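Local coordinates for PF04016 domain protein (Desulfitobacterium hafniense, PDB 3L5O), which is of unknown function but combines an enolase-like and a Rossmann-like fold and may take part in heavy-metal chelation, at residues 42-47 with 58-62; 51-55 with 106-110; 101-106 with 220-225. One frame throughout, in Å; residues are numbered along the deposited sequence.

Contact 1 (42-47 with 58-62). With IMD (imidazole), chain E.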
ATOM      1  N   CYS A  42     -16.701  -3.076  -0.580  1.00 55.65           N
ATOM      2  CA  CYS A  42     -15.787  -4.198  -0.434  0.50 56.94           C
ATOM      3  C   CYS A  42     -15.924  -5.062  -1.686  1.00 58.26           C
ATOM      4  O   CYS A  42     -16.917  -5.785  -1.840  1.00 57.94           O
ATOM      5  CB  CYS A  42     -16.152  -4.992   0.829  0.50 57.25           C
ATOM      6  SG  CYS A  42     -14.781  -5.809   1.675  0.50 58.25           S
ATOM      7  N   GLY A  43     -14.946  -4.962  -2.578  1.00 59.16           N
ATOM      8  CA  GLY A  43     -14.925  -5.744  -3.808  1.00 58.62           C
ATOM      9  C   GLY A  43     -14.055  -6.965  -3.661  1.00 59.94           C
ATOM     10  O   GLY A  43     -13.478  -7.190  -2.591  1.00 59.46           O
ATOM     11  N   THR A  44     -13.950  -7.734  -4.746  1.00 59.94           N
ATOM     12  CA  THR A  44     -13.193  -8.988  -4.771  1.00 62.21           C
ATOM     13  C   THR A  44     -11.685  -8.800  -4.601  1.00 62.01           C
ATOM     14  O   THR A  44     -11.014  -9.638  -3.971  1.00 63.32           O
ATOM     15  CB  THR A  44     -13.434  -9.705  -6.110  1.00 61.30           C
ATOM     16  OG1 THR A  44     -14.816 -10.060  -6.223  1.00 64.10           O
ATOM     17  CG2 THR A  44     -12.683 -11.042  -6.179  1.00 67.61           C
ATOM     18  N   THR A  45     -11.165  -7.721  -5.187  1.00 60.19           N
ATOM     19  CA  THR A  45      -9.725  -7.432  -5.172  1.00 60.47           C
ATOM     20  C   THR A  45      -9.324  -6.187  -4.383  1.00 58.32           C
ATOM     21  O   THR A  45      -8.146  -6.033  -4.044  1.00 55.23           O
ATOM     22  CB  THR A  45      -9.212  -7.293  -6.612  1.00 61.38           C
ATOM     23  OG1 THR A  45      -9.896  -6.217  -7.275  1.00 71.67           O
ATOM     24  CG2 THR A  45      -9.571  -8.529  -7.430  1.00 63.05           C
ATOM     25  N   HIS A  46     -10.272  -5.287  -4.107  1.00 55.29           N
ATOM     26  CA  HIS A  46      -9.995  -4.151  -3.236  1.00 54.41           C
ATOM     27  C   HIS A  46     -11.204  -3.807  -2.389  1.00 51.91           C
ATOM     28  O   HIS A  46     -12.334  -4.125  -2.737  1.00 51.15           O
ATOM     29  CB  HIS A  46      -9.612  -2.879  -4.013  1.00 54.51           C
ATOM     30  CG  HIS A  46      -8.279  -2.937  -4.702  1.00 62.52           C
ATOM     31  ND1 HIS A  46      -8.160  -3.157  -6.058  1.00 64.06           N
ATOM     32  CD2 HIS A  46      -7.020  -2.768  -4.233  1.00 61.44           C
ATOM     33  CE1 HIS A  46      -6.882  -3.130  -6.392  1.00 65.30           C
ATOM     34  NE2 HIS A  46      -6.171  -2.894  -5.303  1.00 68.23           N
ATOM     35  N   SER A  47     -10.919  -3.147  -1.269  1.00 48.90           N
ATOM     36  CA  SER A  47     -11.885  -2.389  -0.492  1.00 48.73           C
ATOM     37  C   SER A  47     -11.621  -0.907  -0.769  1.00 47.80           C
ATOM     38  O   SER A  47     -10.486  -0.518  -1.015  1.00 48.73           O
ATOM     39  CB  SER A  47     -11.712  -2.684   0.996  1.00 48.49           C
ATOM     40  OG  SER A  47     -12.203  -3.982   1.320  1.00 52.14           O
ATOM     41  N   GLY A  58      -7.577  -0.429  -0.263  1.00 42.99           N
ATOM     42  CA  GLY A  58      -6.803  -1.496   0.357  1.00 46.70           C
ATOM     43  C   GLY A  58      -7.006  -2.815  -0.390  1.00 48.51           C
ATOM     44  O   GLY A  58      -8.107  -3.035  -0.895  1.00 49.40           O
ATOM     45  N   PRO A  59      -5.971  -3.664  -0.520  1.00 49.13           N
ATOM     46  CA  PRO A  59      -6.092  -4.918  -1.287  1.00 51.95           C
ATOM     47  C   PRO A  59      -6.727  -6.104  -0.541  1.00 57.03           C
ATOM     48  O   PRO A  59      -6.422  -6.307   0.648  1.00 58.87           O
ATOM     49  CB  PRO A  59      -4.636  -5.250  -1.643  1.00 51.96           C
ATOM     50  CG  PRO A  59      -3.845  -4.710  -0.494  1.00 49.00           C
ATOM     51  CD  PRO A  59      -4.604  -3.476  -0.002  1.00 51.34           C
ATOM     52  N   ASN A  60      -7.561  -6.864  -1.260  1.00 61.13           N
ATOM     53  CA  ASN A  60      -8.194  -8.110  -0.797  1.00 67.65           C
ATOM     54  C   ASN A  60      -7.617  -9.304  -1.540  1.00 72.14           C
ATOM     55  O   ASN A  60      -6.883  -9.123  -2.491  1.00 72.62           O
ATOM     56  CB  ASN A  60      -9.699  -8.079  -1.098  1.00 66.83           C
ATOM     57  CG  ASN A  60     -10.440  -7.103  -0.226  1.00 70.54           C
ATOM     58  OD1 ASN A  60      -9.969  -6.767   0.849  1.00 74.01           O
ATOM     59  ND2 ASN A  60     -11.610  -6.649  -0.676  1.00 71.04           N
ATOM     60  N   ARG A  61      -7.941 -10.519  -1.098  1.00 79.28           N
ATOM     61  CA  ARG A  61      -7.661 -11.734  -1.884  1.00 84.39           C
ATOM     62  C   ARG A  61      -8.989 -12.341  -2.353  1.00 87.39           C
ATOM     63  O   ARG A  61     -10.024 -12.104  -1.729  1.00 88.25           O
ATOM     64  CB  ARG A  61      -6.913 -12.800  -1.066  1.00 85.04           C
ATOM     65  CG  ARG A  61      -5.833 -12.336  -0.096  1.00 87.68           C
ATOM     66  CD  ARG A  61      -5.749 -13.253   1.141  1.00 95.72           C
ATOM     67  NE  ARG A  61      -4.564 -13.057   1.984  1.00 99.52           N
ATOM     68  CZ  ARG A  61      -3.352 -13.598   1.771  1.00101.77           C
ATOM     69  NH1 ARG A  61      -3.118 -14.389   0.716  1.00101.05           N
ATOM     70  NH2 ARG A  61      -2.359 -13.338   2.623  1.00 96.97           N
ATOM     71  N   PRO A  62      -8.973 -13.135  -3.429  1.00 91.02           N
ATOM     72  CA  PRO A  62     -10.142 -13.960  -3.793  1.00 92.65           C
ATOM     73  C   PRO A  62     -10.370 -15.117  -2.799  1.00 94.21           C
ATOM     74  O   PRO A  62     -11.502 -15.598  -2.665  1.00 93.87           O
ATOM     75  CB  PRO A  62      -9.783 -14.499  -5.186  1.00 93.11           C
ATOM     76  CG  PRO A  62      -8.288 -14.491  -5.229  1.00 93.45           C
ATOM     77  CD  PRO A  62      -7.855 -13.318  -4.373  1.00 92.00           C
TER
HETATM   78  N1  IMD E 304      -2.717  -9.249   2.307  1.00 68.26           N
HETATM   79  C2  IMD E 304      -3.345  -8.466   1.391  1.00 69.48           C
HETATM   80  N3  IMD E 304      -4.628  -8.877   1.277  1.00 70.71           N
HETATM   81  C4  IMD E 304      -4.819  -9.916   2.125  1.00 69.88           C
HETATM   82  C5  IMD E 304      -3.612 -10.148   2.771  1.00 67.14           C
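Ser47 and Gly58 form the hydrogen-bonded pair at the open end of an antiparallel beta hairpin, strands 46-51 and 54-59, in the small three-stranded antiparallel sheet, probably part of the enolase-like fold. Backbone bonds come first. Ser47 N gives to Gly58 O at 2.8 Å, and Gly58 N returns a bond to Ser47 O. His46 and Pro59 make the next, non-hydrogen-bonded pair. Beyond it Asn60 N reaches Thr45 O at 3.0 Å in a straight bond (178° at the hydrogen), but from above the carbonyl plane.

The side chain of Asn60 supplies the main polar grip. Its CG lies anti to the carbonyl carbon (chi1 -71°), which turns the amide toward the loop before strand 46-51. ND2 donates to Gly43 O at 2.7 Å, with the acceptor close to the amide plane. A weak bond runs from ND2 to Ser47 OG. Ser95 of helix 91-105 bonds both Asn60 OD1 and Ser47 OG, so the hairpin end is tied to that helix.

Looser contacts lie at the margin. The His46 ring turns its edge to Gly58 O, with CD2 at 3.5 Å. The Arg61 side chain starts away from residues 42-47, and its CG, CD and NE run beside a bound imidazole, probably from the crystallisation liquor; NE lies 3.2 Å from imidazole C4. Its guanidinium also makes a cation-pi contact with Trp168. With Arg61 cut back to an alanine, Trp168 is likely to lose its cationic partner and the imidazole the side chain beside it. The imidazole N3 makes a weak hydrogen bond of 3.2 Å to Pro59 O.

Contact 2 (51-55 with 106-110)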
ATOM      1  N   SER A  51     -13.998   9.546   2.134  1.00 42.04           N
ATOM      2  CA  SER A  51     -14.271  10.511   3.200  1.00 40.19           C
ATOM      3  C   SER A  51     -14.167  11.877   2.544  1.00 40.72           C
ATOM      4  O   SER A  51     -13.071  12.249   2.125  1.00 41.28           O
ATOM      5  CB  SER A  51     -13.228  10.428   4.332  1.00 40.49           C
ATOM      6  OG  SER A  51     -13.485  11.400   5.356  1.00 41.69           O
ATOM      7  N   GLY A  52     -15.289  12.611   2.478  1.00 36.01           N
ATOM      8  CA  GLY A  52     -15.389  13.809   1.657  1.00 39.84           C
ATOM      9  C   GLY A  52     -14.981  13.640   0.198  1.00 41.90           C
ATOM     10  O   GLY A  52     -15.553  12.832  -0.532  1.00 40.76           O
ATOM     11  N   ASN A  53     -13.982  14.415  -0.218  1.00 43.51           N
ATOM     12  CA  ASN A  53     -13.377  14.338  -1.561  1.00 44.68           C
ATOM     13  C   ASN A  53     -12.225  13.303  -1.710  1.00 43.01           C
ATOM     14  O   ASN A  53     -11.663  13.130  -2.802  1.00 43.45           O
ATOM     15  CB  ASN A  53     -12.909  15.766  -1.920  1.00 47.09           C
ATOM     16  CG  ASN A  53     -12.141  15.850  -3.222  1.00 52.34           C
ATOM     17  OD1 ASN A  53     -12.637  15.467  -4.283  1.00 57.48           O
ATOM     18  ND2 ASN A  53     -10.927  16.403  -3.152  1.00 59.07           N
ATOM     19  N   GLY A  54     -11.886  12.595  -0.638  1.00 41.76           N
ATOM     20  CA  GLY A  54     -10.737  11.710  -0.634  1.00 41.92           C
ATOM     21  C   GLY A  54     -11.143  10.253  -0.717  1.00 42.65           C
ATOM     22  O   GLY A  54     -12.089   9.811  -0.053  1.00 42.78           O
ATOM     23  N   VAL A  55     -10.412   9.492  -1.517  1.00 41.60           N
ATOM     24  CA  VAL A  55     -10.680   8.075  -1.700  1.00 40.81           C
ATOM     25  C   VAL A  55      -9.411   7.247  -1.435  1.00 42.48           C
ATOM     26  O   VAL A  55      -8.366   7.490  -2.039  1.00 40.57           O
ATOM     27  CB  VAL A  55     -11.202   7.789  -3.137  1.00 39.81           C
ATOM     28  CG1 VAL A  55     -11.300   6.271  -3.389  1.00 37.72           C
ATOM     29  CG2 VAL A  55     -12.529   8.462  -3.340  1.00 43.95           C
ATOM     30  N   ASN A 106      -4.435  10.178   1.256  1.00 41.47           N
ATOM     31  CA  ASN A 106      -4.436  10.216  -0.209  1.00 42.36           C
ATOM     32  C   ASN A 106      -5.559  11.067  -0.771  1.00 42.87           C
ATOM     33  O   ASN A 106      -5.857  11.007  -1.968  1.00 43.48           O
ATOM     34  CB  ASN A 106      -4.484   8.793  -0.840  1.00 41.94           C
ATOM     35  CG  ASN A 106      -3.341   7.892  -0.383  1.00 46.47           C
ATOM     36  OD1 ASN A 106      -2.498   8.289   0.418  1.00 42.23           O
ATOM     37  ND2 ASN A 106      -3.324   6.653  -0.883  1.00 45.22           N
ATOM     38  N   ASN A 107      -6.184  11.855   0.102  1.00 43.67           N
ATOM     39  CA  ASN A 107      -7.061  12.946  -0.279  1.00 41.77           C
ATOM     40  C   ASN A 107      -6.162  13.927  -1.040  1.00 43.12           C
ATOM     41  O   ASN A 107      -5.079  14.224  -0.567  1.00 38.43           O
ATOM     42  CB  ASN A 107      -7.646  13.586   1.016  1.00 41.48           C
ATOM     43  CG  ASN A 107      -8.545  14.728   0.747  1.00 41.75           C
ATOM     44  OD1 ASN A 107      -8.207  15.623  -0.010  1.00 50.05           O
ATOM     45  ND2 ASN A 107      -9.715  14.720   1.368  1.00 39.26           N
ATOM     46  N   PRO A 108      -6.567  14.419  -2.211  1.00 45.58           N
ATOM     47  CA  PRO A 108      -5.687  15.302  -2.995  1.00 45.01           C
ATOM     48  C   PRO A 108      -5.244  16.559  -2.214  1.00 44.59           C
ATOM     49  O   PRO A 108      -4.067  16.903  -2.279  1.00 45.89           O
ATOM     50  CB  PRO A 108      -6.537  15.660  -4.228  1.00 44.33           C
ATOM     51  CG  PRO A 108      -7.929  15.374  -3.837  1.00 46.41           C
ATOM     52  CD  PRO A 108      -7.859  14.205  -2.887  1.00 48.31           C
ATOM     53  N   GLN A 109      -6.148  17.214  -1.491  1.00 43.58           N
ATOM     54  CA  GLN A 109      -5.764  18.358  -0.665  1.00 46.01           C
ATOM     55  C   GLN A 109      -4.846  17.987   0.518  1.00 46.89           C
ATOM     56  O   GLN A 109      -3.931  18.748   0.837  1.00 48.07           O
ATOM     57  CB  GLN A 109      -6.999  19.156  -0.173  1.00 44.83           C
ATOM     58  N   VAL A 110      -5.071  16.837   1.163  1.00 47.55           N
ATOM     59  CA  VAL A 110      -4.251  16.449   2.317  1.00 47.44           C
ATOM     60  C   VAL A 110      -2.843  16.119   1.852  1.00 49.83           C
ATOM     61  O   VAL A 110      -1.858  16.523   2.460  1.00 51.08           O
ATOM     62  CB  VAL A 110      -4.825  15.212   3.064  1.00 47.17           C
ATOM     63  CG1 VAL A 110      -3.797  14.632   4.048  1.00 41.90           C
ATOM     64  CG2 VAL A 110      -6.128  15.560   3.777  1.00 47.74           C
TER
HETATM   65  O   HOH W   1     -10.412  12.681   2.979  1.00 42.39           O
HETATM   66  O   HOH W   2     -12.276  16.683   1.435  1.00 45.65           O
HETATM   67  O   HOH W   3      -6.577   9.019  -3.526  1.00 41.23           O
HETATM   68  O   HOH W   4      -8.579  11.091  -3.155  1.00 48.52           O
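Ser51 O and Asn107 ND2 are joined through a water, which gives to the carbonyl and accepts from the amide at 2.7 Å from ND2. Ser51 opens a type II' beta turn that ends at Gly54 and links strands 46-51 and 54-59. The turn is closed by Gly54 N to Ser51 O. Gly52 takes the positive phi (52°) of its second position.

Asn53 follows. A second water accepts from its backbone N and, at 3.2 Å, from Asn107 ND2. Asn107 ND2 thus serves two waters, both bound to the turn. The side chain of Asn53 has CG anti to N (chi1 175°), which brings Asn53 ND2 to within 3.2 Å of Pro108 CG. Asn53 O is bonded by Asn244.

Gly54 comes closest in backbone terms, its CA 3.9 Å from that of Asn107. A side chain on Gly54 would run into Asn107 CB. The Asn107 amide lies alongside this glycine, ND2 3.6 Å from Gly54 N. Its other end, OD1, weakly accepts from Gln109 N and so caps helix 108-113.

At Val55 the two segments are again bridged by water. One water gives to both Val55 O and Asn106 O, 2.6 Å from the latter. Another accepts from Val55 N and gives to Asn106 O.

The contact therefore sets the hairpin turn against the short link between helices 91-105 and 108-113. Strand 235-241 lies beside both parts: Val55 touches Val241, and Pro108 touches Met240.

Contact 3 (101-106 with 220-225)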
ATOM      1  N   ILE A 101      -7.484   4.554   6.219  1.00 42.50           N
ATOM      2  CA  ILE A 101      -6.232   5.320   6.325  1.00 43.95           C
ATOM      3  C   ILE A 101      -5.971   6.133   5.056  1.00 42.60           C
ATOM      4  O   ILE A 101      -5.636   7.325   5.118  1.00 41.52           O
ATOM      5  CB  ILE A 101      -5.055   4.374   6.631  1.00 45.20           C
ATOM      6  CG1 ILE A 101      -5.161   3.882   8.068  1.00 41.14           C
ATOM      7  CG2 ILE A 101      -3.705   5.061   6.384  1.00 45.98           C
ATOM      8  CD1 ILE A 101      -4.262   2.710   8.373  1.00 42.38           C
ATOM      9  N   ASN A 102      -6.165   5.498   3.902  1.00 42.93           N
ATOM     10  CA  ASN A 102      -5.779   6.120   2.632  1.00 41.88           C
ATOM     11  C   ASN A 102      -6.790   7.173   2.191  1.00 42.24           C
ATOM     12  O   ASN A 102      -6.463   8.047   1.383  1.00 42.34           O
ATOM     13  CB  ASN A 102      -5.559   5.058   1.551  1.00 41.03           C
ATOM     14  CG  ASN A 102      -4.284   4.250   1.780  1.00 44.27           C
ATOM     15  OD1 ASN A 102      -3.310   4.736   2.346  1.00 44.66           O
ATOM     16  ND2 ASN A 102      -4.300   3.017   1.352  1.00 40.17           N
ATOM     17  N   ALA A 103      -8.005   7.111   2.737  1.00 41.92           N
ATOM     18  CA  ALA A 103      -9.027   8.140   2.483  1.00 39.90           C
ATOM     19  C   ALA A 103      -8.594   9.465   3.089  1.00 39.37           C
ATOM     20  O   ALA A 103      -8.851  10.483   2.521  1.00 36.70           O
ATOM     21  CB  ALA A 103     -10.356   7.723   3.036  1.00 42.36           C
ATOM     22  N   TYR A 104      -7.920   9.453   4.240  1.00 40.65           N
ATOM     23  CA  TYR A 104      -7.309  10.701   4.754  1.00 39.07           C
ATOM     24  C   TYR A 104      -6.046  11.061   3.933  1.00 39.90           C
ATOM     25  O   TYR A 104      -6.060  12.050   3.225  1.00 37.89           O
ATOM     26  CB  TYR A 104      -6.922  10.596   6.209  1.00 32.98           C
ATOM     27  CG  TYR A 104      -6.175  11.819   6.676  1.00 33.79           C
ATOM     28  CD1 TYR A 104      -6.797  13.067   6.709  1.00 36.54           C
ATOM     29  CD2 TYR A 104      -4.867  11.732   7.099  1.00 37.87           C
ATOM     30  CE1 TYR A 104      -6.115  14.191   7.138  1.00 38.54           C
ATOM     31  CE2 TYR A 104      -4.179  12.847   7.532  1.00 37.92           C
ATOM     32  CZ  TYR A 104      -4.808  14.063   7.554  1.00 38.63           C
ATOM     33  OH  TYR A 104      -4.092  15.131   8.000  1.00 42.75           O
ATOM     34  N   TYR A 105      -4.979  10.262   4.037  1.00 40.08           N
ATOM     35  CA  TYR A 105      -3.662  10.673   3.503  1.00 40.96           C
ATOM     36  C   TYR A 105      -3.603  10.918   1.989  1.00 41.18           C
ATOM     37  O   TYR A 105      -2.829  11.794   1.501  1.00 39.03           O
ATOM     38  CB  TYR A 105      -2.591   9.673   3.909  1.00 41.10           C
ATOM     39  CG  TYR A 105      -2.323   9.621   5.391  1.00 43.40           C
ATOM     40  CD1 TYR A 105      -1.519  10.582   6.002  1.00 40.04           C
ATOM     41  CD2 TYR A 105      -2.860   8.609   6.187  1.00 41.13           C
ATOM     42  CE1 TYR A 105      -1.281  10.559   7.362  1.00 45.25           C
ATOM     43  CE2 TYR A 105      -2.623   8.583   7.565  1.00 41.81           C
ATOM     44  CZ  TYR A 105      -1.822   9.558   8.145  1.00 43.81           C
ATOM     45  OH  TYR A 105      -1.544   9.561   9.501  1.00 44.36           O
ATOM     46  N   ASN A 106      -4.435  10.178   1.256  1.00 41.47           N
ATOM     47  CA  ASN A 106      -4.436  10.216  -0.209  1.00 42.36           C
ATOM     48  C   ASN A 106      -5.559  11.067  -0.771  1.00 42.87           C
ATOM     49  O   ASN A 106      -5.857  11.007  -1.968  1.00 43.48           O
ATOM     50  CB  ASN A 106      -4.484   8.793  -0.840  1.00 41.94           C
ATOM     51  CG  ASN A 106      -3.341   7.892  -0.383  1.00 46.47           C
ATOM     52  OD1 ASN A 106      -2.498   8.289   0.418  1.00 42.23           O
ATOM     53  ND2 ASN A 106      -3.324   6.653  -0.883  1.00 45.22           N
ATOM     54  N   PRO A 220      -1.244   0.578  -4.942  1.00 43.61           N
ATOM     55  CA  PRO A 220      -2.398   1.463  -4.783  1.00 46.06           C
ATOM     56  C   PRO A 220      -2.839   1.731  -3.339  1.00 43.70           C
ATOM     57  O   PRO A 220      -3.399   2.805  -3.066  1.00 47.27           O
ATOM     58  CB  PRO A 220      -3.494   0.705  -5.536  1.00 44.60           C
ATOM     59  CG  PRO A 220      -2.768  -0.126  -6.509  1.00 49.24           C
ATOM     60  CD  PRO A 220      -1.558  -0.584  -5.804  1.00 47.14           C
ATOM     61  N   GLY A 221      -2.579   0.774  -2.445  1.00 43.31           N
ATOM     62  CA  GLY A 221      -2.870   0.866  -1.033  1.00 42.59           C
ATOM     63  C   GLY A 221      -1.768   1.456  -0.150  1.00 46.44           C
ATOM     64  O   GLY A 221      -1.828   1.370   1.081  1.00 46.16           O
ATOM     65  N   THR A 222      -0.793   2.107  -0.765  1.00 45.27           N
ATOM     66  CA  THR A 222       0.260   2.790  -0.038  1.00 43.40           C
ATOM     67  C   THR A 222      -0.266   4.138   0.446  1.00 45.45           C
ATOM     68  O   THR A 222      -0.750   4.945  -0.365  1.00 43.00           O
ATOM     69  CB  THR A 222       1.444   3.036  -0.959  1.00 44.44           C
ATOM     70  OG1 THR A 222       1.937   1.771  -1.460  1.00 44.38           O
ATOM     71  CG2 THR A 222       2.587   3.687  -0.198  1.00 43.39           C
ATOM     72  N   PRO A 223      -0.205   4.366   1.759  1.00 43.27           N
ATOM     73  CA  PRO A 223      -0.503   5.688   2.314  1.00 44.79           C
ATOM     74  C   PRO A 223       0.603   6.684   2.023  1.00 44.52           C
ATOM     75  O   PRO A 223       1.780   6.375   2.202  1.00 47.69           O
ATOM     76  CB  PRO A 223      -0.648   5.418   3.834  1.00 43.19           C
ATOM     77  CG  PRO A 223      -0.568   3.937   4.024  1.00 44.23           C
ATOM     78  CD  PRO A 223       0.100   3.377   2.812  1.00 42.84           C
ATOM     79  N   LEU A 224       0.216   7.875   1.588  1.00 40.74           N
ATOM     80  CA  LEU A 224       1.144   8.919   1.225  1.00 42.25           C
ATOM     81  C   LEU A 224       1.411   9.790   2.448  1.00 46.12           C
ATOM     82  O   LEU A 224       1.152  11.007   2.465  1.00 46.82           O
ATOM     83  CB  LEU A 224       0.580   9.693   0.033  1.00 44.21           C
ATOM     84  CG  LEU A 224       0.430   8.836  -1.247  1.00 43.47           C
ATOM     85  CD1 LEU A 224      -0.429   9.528  -2.270  1.00 48.48           C
ATOM     86  CD2 LEU A 224       1.782   8.472  -1.881  1.00 47.95           C
ATOM     87  N   ALA A 225       1.962   9.118   3.461  1.00 46.43           N
ATOM     88  CA  ALA A 225       2.022   9.567   4.836  1.00 46.79           C
ATOM     89  C   ALA A 225       3.496   9.711   5.215  1.00 49.54           C
ATOM     90  O   ALA A 225       4.151   8.720   5.602  1.00 48.84           O
ATOM     91  CB  ALA A 225       1.366   8.538   5.719  1.00 48.75           C
TER
HETATM   92  O   HOH W   5      -0.710  12.802   2.870  1.00 41.66           O
HETATM   93  O   HOH W   6      -5.315   4.503  -1.788  1.00 35.36           O
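Asn102, in the last turn of helix 91-105, and Asn106, just past its end, hold the loop after strand 214-218. This is the tight part. Asn106 grips the loop backbone twice: OD1 takes Leu224 N at 3.0 Å in the carbonyl plane, and ND2 gives to Thr222 O at 3.1 Å. Its CG is anti to the carbonyl carbon (chi1 -57°), and the amide presents both ends to this backbone. Asn102 ND2 donates to Gly221 O at 3.0 Å, from above that carbonyl's plane, and also to Leu57 O. Its OD1 presses on Pro223, 3.1 Å from CB.

Ala225 CB sits over one face of the Tyr105 ring, 3.8 Å from the centroid, in a CH-pi contact. Tyr104 CD2 covers the opposite face. Ile101 CG2 meets Pro223 CB more loosely, at 4.0 Å.

At the looser margins two waters bridge the segments. One gives to both Tyr105 O and Leu224 O. Another gives to Pro220 O and accepts weakly from Asn106 ND2.

Leu224 centres an inverse gamma turn with a weak Ala225 N to Pro223 O bond. Buried asparagine amides pair with the loop's peptide groups, joining the end of helix 91-105 to the loop between strands 214-218 and 235-241 by directed bonds without charge.

Contact 1 lies at the surface, whereas contacts 2 and 3 are buried. Contacts 1 and 2 both use strand 54-59, near its two ends, with centres about 20 Å apart. Contacts 2 and 3 share Asn106 and touch directly, through Val110 on the backbone of Tyr104 and Ala103 against Ser51. The chemistry changes with place. Contact 1 is strand pairing plus one amide. Contact 2 meets mostly through ordered waters. Contact 3 is direct amide-to-backbone bonding with apolar packing. Helix 91-105 runs past all three: Ser95 serves the hairpin end, and the end of that helix holds the loop after strand 214-218, on the probably Rossmann-like side.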